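Long-range contacts in microcompartments protein (Desulfitobacterium hafniense, PDB 3NWG), which probably serves as a shell protein of a bacterial microcompartment, built from two BMC domains in tandem within one chain: residues Gln80-Thr89 with Gln120-Ile128; Ile94-Ile105 with Gly134-Val144. All coordinates share one frame; numbering follows the deposited sequence.

Contact 1: Gln80-Thr89 with Gln120-Ile128; sequences QVLTAISAAT and QVDLVEIRI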
loop_
_atom_site.group_PDB
_atom_site.type_symbol
_atom_site.label_atom_id
_atom_site.label_comp_id
_atom_site.label_asym_id
_atom_site.label_seq_id
_atom_site.Cartn_x
_atom_site.Cartn_y
_atom_site.Cartn_z
ATOM N N GLN A 80 18.499 20.945 0.048
ATOM C CA GLN A 80 18.415 19.490 -0.079
ATOM C C GLN A 80 17.868 18.830 1.162
ATOM O O GLN A 80 17.239 17.790 1.073
ATOM C CB GLN A 80 19.774 18.890 -0.407
ATOM C CG GLN A 80 20.147 18.983 -1.872
ATOM C CD GLN A 80 21.315 18.101 -2.218
ATOM O OE1 GLN A 80 22.462 18.385 -1.860
ATOM N NE2 GLN A 80 21.031 17.014 -2.921
ATOM N N VAL A 81 18.122 19.427 2.318
ATOM C CA VAL A 81 17.529 18.952 3.554
ATOM C C VAL A 81 16.001 18.950 3.443
ATOM O O VAL A 81 15.342 17.983 3.836
ATOM C CB VAL A 81 17.962 19.803 4.751
ATOM C CG1 VAL A 81 17.195 19.387 5.998
ATOM C CG2 VAL A 81 19.481 19.705 4.960
ATOM N N LEU A 82 15.443 20.019 2.884
ATOM C CA LEU A 82 13.995 20.140 2.782
ATOM C C LEU A 82 13.427 19.105 1.822
ATOM O O LEU A 82 12.516 18.364 2.180
ATOM C CB LEU A 82 13.582 21.554 2.377
ATOM C CG LEU A 82 14.125 22.657 3.282
ATOM C CD1 LEU A 82 14.030 23.989 2.585
ATOM C CD2 LEU A 82 13.438 22.683 4.656
ATOM N N THR A 83 13.977 19.033 0.617
ATOM C CA THR A 83 13.485 18.064 -0.349
ATOM C C THR A 83 13.641 16.620 0.178
ATOM O O THR A 83 12.751 15.794 -0.011
ATOM C CB THR A 83 14.124 18.258 -1.753
ATOM O OG1 THR A 83 15.547 18.331 -1.635
ATOM C CG2 THR A 83 13.642 19.554 -2.399
ATOM N N ALA A 84 14.744 16.332 0.866
ATOM C CA ALA A 84 14.976 15.002 1.431
ATOM C C ALA A 84 13.902 14.638 2.445
ATOM O O ALA A 84 13.333 13.545 2.376
ATOM C CB ALA A 84 16.360 14.904 2.061
ATOM N N ILE A 85 13.629 15.558 3.376
ATOM C CA ILE A 85 12.592 15.377 4.401
ATOM C C ILE A 85 11.226 15.088 3.768
ATOM O O ILE A 85 10.555 14.107 4.125
ATOM C CB ILE A 85 12.495 16.598 5.342
ATOM C CG1 ILE A 85 13.624 16.563 6.363
ATOM C CG2 ILE A 85 11.173 16.603 6.086
ATOM C CD1 ILE A 85 13.909 17.897 7.002
ATOM N N SER A 86 10.842 15.928 2.810
ATOM C CA SER A 86 9.574 15.782 2.100
ATOM C C SER A 86 9.583 14.612 1.098
ATOM O O SER A 86 8.885 14.658 0.082
ATOM C CB SER A 86 9.228 17.093 1.386
ATOM O OG SER A 86 10.189 17.385 0.387
ATOM N N ALA A 87 10.377 13.576 1.394
ATOM C CA ALA A 87 10.471 12.349 0.580
ATOM C C ALA A 87 10.391 12.641 -0.914
ATOM O O ALA A 87 9.521 12.116 -1.611
ATOM C CB ALA A 87 9.384 11.333 1.001
ATOM N N ALA A 88 11.302 13.478 -1.403
ATOM C CA ALA A 88 11.153 14.070 -2.734
ATOM C C ALA A 88 12.462 14.314 -3.515
ATOM O O ALA A 88 12.443 14.950 -4.579
ATOM C CB ALA A 88 10.341 15.366 -2.626
ATOM N N THR A 89 13.590 13.827 -2.988
ATOM C CA THR A 89 14.863 13.861 -3.728
ATOM C C THR A 89 14.756 12.953 -4.966
ATOM O O THR A 89 14.283 11.809 -4.852
ATOM C CB THR A 89 16.089 13.462 -2.845
ATOM O OG1 THR A 89 15.671 12.571 -1.807
ATOM C CG2 THR A 89 16.726 14.694 -2.197
ATOM N N GLN A 120 30.611 18.329 -2.201
ATOM C CA GLN A 120 29.741 17.866 -3.280
ATOM C C GLN A 120 29.127 16.505 -2.940
ATOM O O GLN A 120 29.657 15.449 -3.311
ATOM C CB GLN A 120 30.519 17.782 -4.606
ATOM C CG GLN A 120 31.715 18.756 -4.738
ATOM C CD GLN A 120 33.044 18.196 -4.164
ATOM O OE1 GLN A 120 33.087 17.653 -3.044
ATOM N NE2 GLN A 120 34.134 18.338 -4.941
ATOM N N VAL A 121 28.015 16.543 -2.216
ATOM C CA VAL A 121 27.225 15.353 -1.928
ATOM C C VAL A 121 25.787 15.653 -2.341
ATOM O O VAL A 121 25.434 16.808 -2.568
ATOM C CB VAL A 121 27.288 14.950 -0.414
ATOM C CG1 VAL A 121 28.666 14.413 -0.039
ATOM C CG2 VAL A 121 26.911 16.118 0.484
ATOM N N ASP A 122 24.972 14.616 -2.463
ATOM C CA ASP A 122 23.533 14.782 -2.563
ATOM C C ASP A 122 22.913 13.946 -1.467
ATOM O O ASP A 122 23.233 12.767 -1.345
ATOM C CB ASP A 122 23.020 14.343 -3.939
ATOM C CG ASP A 122 23.513 15.258 -5.068
ATOM O OD1 ASP A 122 23.049 16.425 -5.163
ATOM O OD2 ASP A 122 24.372 14.809 -5.868
ATOM N N LEU A 123 22.057 14.551 -0.643
ATOM C CA LEU A 123 21.322 13.790 0.373
ATOM C C LEU A 123 20.393 12.853 -0.367
ATOM O O LEU A 123 19.844 13.221 -1.407
ATOM C CB LEU A 123 20.533 14.702 1.323
ATOM C CG LEU A 123 21.228 15.828 2.106
ATOM C CD1 LEU A 123 20.279 16.415 3.111
ATOM C CD2 LEU A 123 22.497 15.385 2.815
ATOM N N VAL A 124 20.247 11.635 0.137
ATOM C CA VAL A 124 19.425 10.634 -0.543
ATOM C C VAL A 124 18.062 10.516 0.138
ATOM O O VAL A 124 17.030 10.603 -0.525
ATOM C CB VAL A 124 20.126 9.264 -0.655
ATOM C CG1 VAL A 124 19.251 8.280 -1.403
ATOM C CG2 VAL A 124 21.458 9.410 -1.356
ATOM N N GLU A 125 18.064 10.323 1.456
ATOM C CA GLU A 125 16.827 10.345 2.235
ATOM C C GLU A 125 17.039 10.736 3.693
ATOM O O GLU A 125 18.135 10.617 4.244
ATOM C CB GLU A 125 16.055 9.018 2.120
ATOM C CG GLU A 125 16.519 7.876 3.013
ATOM C CD GLU A 125 15.646 6.623 2.860
ATOM O OE1 GLU A 125 15.957 5.574 3.489
ATOM O OE2 GLU A 125 14.648 6.680 2.102
ATOM N N ILE A 126 15.966 11.225 4.293
ATOM C CA ILE A 126 15.924 11.530 5.707
ATOM C C ILE A 126 14.764 10.758 6.317
ATOM O O ILE A 126 13.665 10.730 5.769
ATOM C CB ILE A 126 15.778 13.048 5.948
ATOM C CG1 ILE A 126 17.093 13.753 5.578
ATOM C CG2 ILE A 126 15.370 13.330 7.386
ATOM C CD1 ILE A 126 17.058 15.288 5.628
ATOM N N ARG A 127 15.011 10.105 7.440
ATOM C CA ARG A 127 13.932 9.427 8.118
ATOM C C ARG A 127 13.794 9.941 9.527
ATOM O O ARG A 127 14.598 9.638 10.401
ATOM C CB ARG A 127 14.116 7.911 8.085
ATOM C CG ARG A 127 14.047 7.309 6.688
ATOM C CD ARG A 127 12.662 6.820 6.323
ATOM N NE ARG A 127 12.782 5.602 5.521
ATOM C CZ ARG A 127 12.690 4.360 6.005
ATOM N NH1 ARG A 127 12.833 3.318 5.191
ATOM N NH2 ARG A 127 12.449 4.152 7.302
ATOM N N ILE A 128 12.771 10.763 9.703
ATOM C CA ILE A 128 12.288 11.205 10.998
ATOM C C ILE A 128 11.380 10.105 11.579
ATOM O O ILE A 128 10.567 9.526 10.852
ATOM C CB ILE A 128 11.514 12.532 10.800
ATOM C CG1 ILE A 128 12.395 13.729 11.141
ATOM C CG2 ILE A 128 10.259 12.596 11.646
ATOM C CD1 ILE A 128 13.563 13.944 10.214
#
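The delta methyl of Ile126 rises from strand 122-127 toward the side of helix 80-85 that carries Ala84. It reaches Ala84 and Ile85 alike, with Ile126 CD1 3.7 Å from Ala84 CB and 3.7 Å from Ile85 CG1, and the same CD1 lies 4.1 Å from Val81 CG1. This reach follows from an extended side chain whose CG1 stands beside the backbone N (chi1 -71°). Further back along the strand, Leu123 lies against the same helix, its CD1 3.9 Å from Val81 CG2 and its CB 4.2 Å from Ala84 CB. Polar contacts frame this apolar patch. At one end Gln80 NE2 makes a weak bond to Asp122 OD1 at 3.1 Å, the amide and carboxylate planes standing 77° apart. Past the helix, Thr89 OG1 donates to Val124 O at 2.7 Å, arriving from above the carbonyl plane, 41° out of it. A classic beta bulge lies behind these contacts: Val124 and Glu125 together face Thr139 of the neighbouring strand. The extra residue brings Leu123 and Ile126, three positions apart, onto the same side of the strand, while Val124 and Glu125 turn away. Leu108 and Ala112 of helix 105-117 also touch Ile126. The chemistry implies that aliphatic packing joins the short helix to strand 122-127, the Thr89 hydroxyl probably adding a stronger polar tie than the weak amide-carboxylate bond.

Contact 2: Ile94-Ile105 with Gly134-Val144; sequences IKALGIIETFSI and GKSFVTLTGDV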
loop_
_atom_site.group_PDB
_atom_site.type_symbol
_atom_site.label_atom_id
_atom_site.label_comp_id
_atom_site.label_asym_id
_atom_site.label_seq_id
_atom_site.Cartn_x
_atom_site.Cartn_y
_atom_site.Cartn_z
ATOM N N ILE A 94 23.740 6.343 -6.724
ATOM C CA ILE A 94 24.484 6.298 -5.478
ATOM C C ILE A 94 25.900 5.752 -5.696
ATOM O O ILE A 94 26.091 4.699 -6.294
ATOM C CB ILE A 94 23.689 5.603 -4.308
ATOM C CG1 ILE A 94 24.198 4.209 -3.997
ATOM C CG2 ILE A 94 22.177 5.688 -4.499
ATOM C CD1 ILE A 94 25.085 4.213 -2.788
ATOM N N LYS A 95 26.892 6.509 -5.252
ATOM C CA LYS A 95 28.280 6.125 -5.440
ATOM C C LYS A 95 28.746 5.615 -4.102
ATOM O O LYS A 95 28.361 4.529 -3.719
ATOM C CB LYS A 95 29.116 7.306 -5.923
ATOM C CG LYS A 95 28.500 8.029 -7.087
ATOM C CD LYS A 95 29.504 8.932 -7.758
ATOM C CE LYS A 95 28.825 9.770 -8.832
ATOM N NZ LYS A 95 29.819 10.398 -9.749
ATOM N N ALA A 96 29.544 6.393 -3.379
ATOM C CA ALA A 96 29.841 6.083 -1.991
ATOM C C ALA A 96 28.628 6.466 -1.126
ATOM O O ALA A 96 27.953 7.445 -1.414
ATOM C CB ALA A 96 31.083 6.816 -1.539
ATOM N N LEU A 97 28.360 5.695 -0.075
ATOM C CA LEU A 97 27.160 5.881 0.725
ATOM C C LEU A 97 27.460 6.223 2.181
ATOM O O LEU A 97 28.063 5.438 2.909
ATOM C CB LEU A 97 26.281 4.635 0.646
ATOM C CG LEU A 97 24.940 4.645 1.384
ATOM C CD1 LEU A 97 23.894 5.484 0.650
ATOM C CD2 LEU A 97 24.435 3.232 1.546
ATOM N N GLY A 98 27.022 7.407 2.590
ATOM C CA GLY A 98 27.152 7.854 3.962
ATOM C C GLY A 98 25.817 7.846 4.683
ATOM O O GLY A 98 24.779 8.125 4.092
ATOM N N ILE A 99 25.848 7.496 5.965
ATOM C CA ILE A 99 24.651 7.469 6.799
ATOM C C ILE A 99 24.984 8.067 8.159
ATOM O O ILE A 99 25.965 7.651 8.794
ATOM C CB ILE A 99 24.114 6.031 7.024
ATOM C CG1 ILE A 99 24.003 5.257 5.699
ATOM C CG2 ILE A 99 22.779 6.081 7.754
ATOM C CD1 ILE A 99 23.774 3.713 5.856
ATOM N N ILE A 100 24.183 9.039 8.597
ATOM C CA ILE A 100 24.284 9.569 9.957
ATOM C C ILE A 100 22.996 9.289 10.712
ATOM O O ILE A 100 21.905 9.500 10.182
ATOM C CB ILE A 100 24.575 11.083 9.984
ATOM C CG1 ILE A 100 25.826 11.395 9.163
ATOM C CG2 ILE A 100 24.725 11.577 11.432
ATOM C CD1 ILE A 100 26.034 12.858 8.878
ATOM N N GLU A 101 23.130 8.839 11.954
ATOM C CA GLU A 101 21.985 8.422 12.739
ATOM C C GLU A 101 22.096 9.039 14.132
ATOM O O GLU A 101 23.103 8.853 14.814
ATOM C CB GLU A 101 21.936 6.895 12.781
ATOM C CG GLU A 101 20.805 6.241 13.567
ATOM C CD GLU A 101 21.110 4.754 13.864
ATOM O OE1 GLU A 101 22.240 4.301 13.571
ATOM O OE2 GLU A 101 20.244 4.025 14.388
ATOM N N THR A 102 21.067 9.800 14.525
ATOM C CA THR A 102 21.049 10.554 15.786
ATOM C C THR A 102 19.801 10.226 16.609
ATOM O O THR A 102 18.792 9.733 16.070
ATOM C CB THR A 102 21.096 12.118 15.586
ATOM O OG1 THR A 102 19.881 12.562 14.979
ATOM C CG2 THR A 102 22.263 12.562 14.739
ATOM N N PHE A 103 19.888 10.538 17.907
ATOM C CA PHE A 103 18.842 10.281 18.890
ATOM C C PHE A 103 17.672 11.284 18.864
ATOM O O PHE A 103 16.615 11.023 19.446
ATOM C CB PHE A 103 19.460 10.236 20.303
ATOM C CG PHE A 103 20.183 8.945 20.623
ATOM C CD1 PHE A 103 19.481 7.738 20.726
ATOM C CD2 PHE A 103 21.559 8.942 20.846
ATOM C CE1 PHE A 103 20.136 6.545 21.026
ATOM C CE2 PHE A 103 22.246 7.736 21.152
ATOM C CZ PHE A 103 21.524 6.537 21.241
ATOM N N SER A 104 17.862 12.426 18.198
ATOM C CA SER A 104 16.837 13.474 18.143
ATOM C C SER A 104 16.690 14.034 16.732
ATOM O O SER A 104 17.659 14.072 15.964
ATOM C CB SER A 104 17.185 14.607 19.106
ATOM O OG SER A 104 17.932 15.629 18.456
ATOM N N ILE A 105 15.482 14.496 16.411
ATOM C CA ILE A 105 15.198 15.058 15.096
ATOM C C ILE A 105 15.961 16.366 14.878
ATOM O O ILE A 105 16.412 16.656 13.756
ATOM C CB ILE A 105 13.684 15.268 14.898
ATOM C CG1 ILE A 105 12.961 13.915 14.845
ATOM C CG2 ILE A 105 13.401 16.100 13.640
ATOM C CD1 ILE A 105 11.445 13.979 14.973
ATOM N N GLY A 134 13.007 6.753 18.358
ATOM C CA GLY A 134 13.127 8.215 18.239
ATOM C C GLY A 134 14.301 8.571 17.332
ATOM O O GLY A 134 14.548 9.757 17.032
ATOM N N LYS A 135 15.013 7.522 16.904
ATOM C CA LYS A 135 16.207 7.618 16.059
ATOM C C LYS A 135 15.852 8.100 14.662
ATOM O O LYS A 135 14.908 7.614 14.040
ATOM C CB LYS A 135 16.920 6.255 15.950
ATOM C CG LYS A 135 17.675 5.793 17.200
ATOM C CD LYS A 135 18.304 4.425 16.968
ATOM C CE LYS A 135 19.032 3.924 18.207
ATOM N NZ LYS A 135 19.364 2.462 18.141
ATOM N N SER A 136 16.620 9.060 14.177
ATOM C CA SER A 136 16.433 9.563 12.846
ATOM C C SER A 136 17.738 9.328 12.097
ATOM O O SER A 136 18.782 9.129 12.725
ATOM C CB SER A 136 16.081 11.056 12.900
ATOM O OG SER A 136 14.945 11.293 13.713
ATOM N N PHE A 137 17.680 9.328 10.766
ATOM C CA PHE A 137 18.890 9.209 9.978
ATOM C C PHE A 137 18.864 9.876 8.609
ATOM O O PHE A 137 17.802 10.081 8.023
ATOM C CB PHE A 137 19.359 7.752 9.889
ATOM C CG PHE A 137 18.494 6.876 9.048
ATOM C CD1 PHE A 137 17.519 6.070 9.641
ATOM C CD2 PHE A 137 18.676 6.820 7.657
ATOM C CE1 PHE A 137 16.720 5.230 8.858
ATOM C CE2 PHE A 137 17.883 5.990 6.861
ATOM C CZ PHE A 137 16.904 5.185 7.461
ATOM N N VAL A 138 20.059 10.233 8.133
ATOM C CA VAL A 138 20.260 10.785 6.802
ATOM C C VAL A 138 21.250 9.917 6.023
ATOM O O VAL A 138 22.234 9.433 6.583
ATOM C CB VAL A 138 20.697 12.287 6.840
ATOM C CG1 VAL A 138 22.004 12.474 7.576
ATOM C CG2 VAL A 138 20.785 12.881 5.435
ATOM N N THR A 139 20.946 9.686 4.745
ATOM C CA THR A 139 21.882 9.040 3.828
ATOM C C THR A 139 22.255 10.026 2.725
ATOM O O THR A 139 21.436 10.868 2.329
ATOM C CB THR A 139 21.310 7.768 3.173
ATOM O OG1 THR A 139 20.146 8.111 2.409
ATOM C CG2 THR A 139 20.959 6.700 4.213
ATOM N N LEU A 140 23.493 9.923 2.249
ATOM C CA LEU A 140 23.990 10.756 1.169
ATOM C C LEU A 140 25.010 10.014 0.294
ATOM O O LEU A 140 25.579 9.018 0.718
ATOM C CB LEU A 140 24.546 12.081 1.707
ATOM C CG LEU A 140 25.510 12.312 2.894
ATOM C CD1 LEU A 140 25.228 11.493 4.140
ATOM C CD2 LEU A 140 26.949 12.161 2.483
ATOM N N THR A 141 25.205 10.483 -0.937
ATOM C CA THR A 141 26.246 9.949 -1.804
ATOM C C THR A 141 27.100 11.024 -2.430
ATOM O O THR A 141 26.778 12.205 -2.375
ATOM C CB THR A 141 25.696 9.101 -2.961
ATOM O OG1 THR A 141 24.591 9.783 -3.567
ATOM C CG2 THR A 141 25.243 7.791 -2.454
ATOM N N GLY A 142 28.186 10.562 -3.040
ATOM C CA GLY A 142 29.184 11.369 -3.739
ATOM C C GLY A 142 30.388 10.458 -3.940
ATOM O O GLY A 142 30.305 9.249 -3.697
ATOM N N ASP A 143 31.509 11.013 -4.387
ATOM C CA ASP A 143 32.741 10.232 -4.415
ATOM C C ASP A 143 33.165 9.979 -2.960
ATOM O O ASP A 143 32.634 10.591 -2.037
ATOM C CB ASP A 143 33.822 10.952 -5.224
ATOM C CG ASP A 143 34.350 12.189 -4.521
ATOM O OD1 ASP A 143 34.066 13.304 -5.017
ATOM O OD2 ASP A 143 35.031 12.045 -3.466
ATOM N N VAL A 144 34.113 9.084 -2.745
ATOM C CA VAL A 144 34.418 8.669 -1.378
ATOM C C VAL A 144 34.982 9.779 -0.491
ATOM O O VAL A 144 34.576 9.901 0.667
ATOM C CB VAL A 144 35.330 7.444 -1.336
ATOM C CG1 VAL A 144 35.343 6.838 0.066
ATOM C CG2 VAL A 144 34.851 6.421 -2.348
#
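The Phe103 ring lies alongside the aliphatic chain of Lys135, pointing the same way, with its CE1 4.0 Å from Lys135 CE. The second ring, Phe137, meets Ile99 obliquely, its CD2 4.2 Å from Ile99 CG2. Phe137 CG sits between the backbone N and the carbonyl carbon (chi1 71°), and the ring leads away from strand 96-102 toward Glu125 and Arg127 on strand 122-127. The third flat group, the carboxylate of Glu101, reaches across Lys135 with OE2 3.3 Å from Lys135 CD. The charged ends stay 4.2 Å apart, Glu101 OE2 to Lys135 NZ, beyond a salt bridge. Both have partners on a neighbouring subunit: Glu101 OE2 accepts a hydrogen bond from Ile13 N at the start of its helix 13-26, a setting that would favour a negative carboxylate, and Lys135 NZ bonds weakly to its Asn11 O. Ile99 and Thr139 lie side by side on the face that also bears Glu101 and Phe137, with Ile99 CG1 3.7 Å from Thr139 CG2.

The backbones run antiparallel, and reciprocal N-H to O bonds join the pairs Gly98-Leu140, Ile100-Val138 and Thr102-Ser136. Gly98 N to Leu140 O is nearly straight, at 2.9 Å and 173°. Leu140 packs over the backbone of Gly98, which has no side chain to meet it, and Ile100 CB lies 3.8 Å from Val138 CG1.

The face bearing Thr102, Ser136 and Val138 is packed by Leu108 of helix 105-117, with Ala112 also touching Val138. The two strands form the middle of a four-stranded antiparallel sheet that, backed by helix 105-117, belongs to the second BMC domain of the chain: strand 164-170 pairs with 96-102, and strand 122-127 borders 136-142.

From the N terminus, the chain completes the first sheet with strand 68-74 and then enters helix 79-85. Contact 1 closes a loop of 30 residues by bringing this helix and the turn after it to strand 122-127, outermost of the second sheet within this chain. Contact 2 begins within that loop, at strand 96-102, and closes its own 28-residue loop at 136-142, so the two cross rather than nest. Helix 105-117 belongs to both loops. The contacts touch, since strands 122-127 and 136-142 are sheet neighbours, with Arg127 N 2.9 Å from Phe137 O. Together they tie the helix after the first sheet to the outer strand of the second, and that strand's neighbour to strand 96-102.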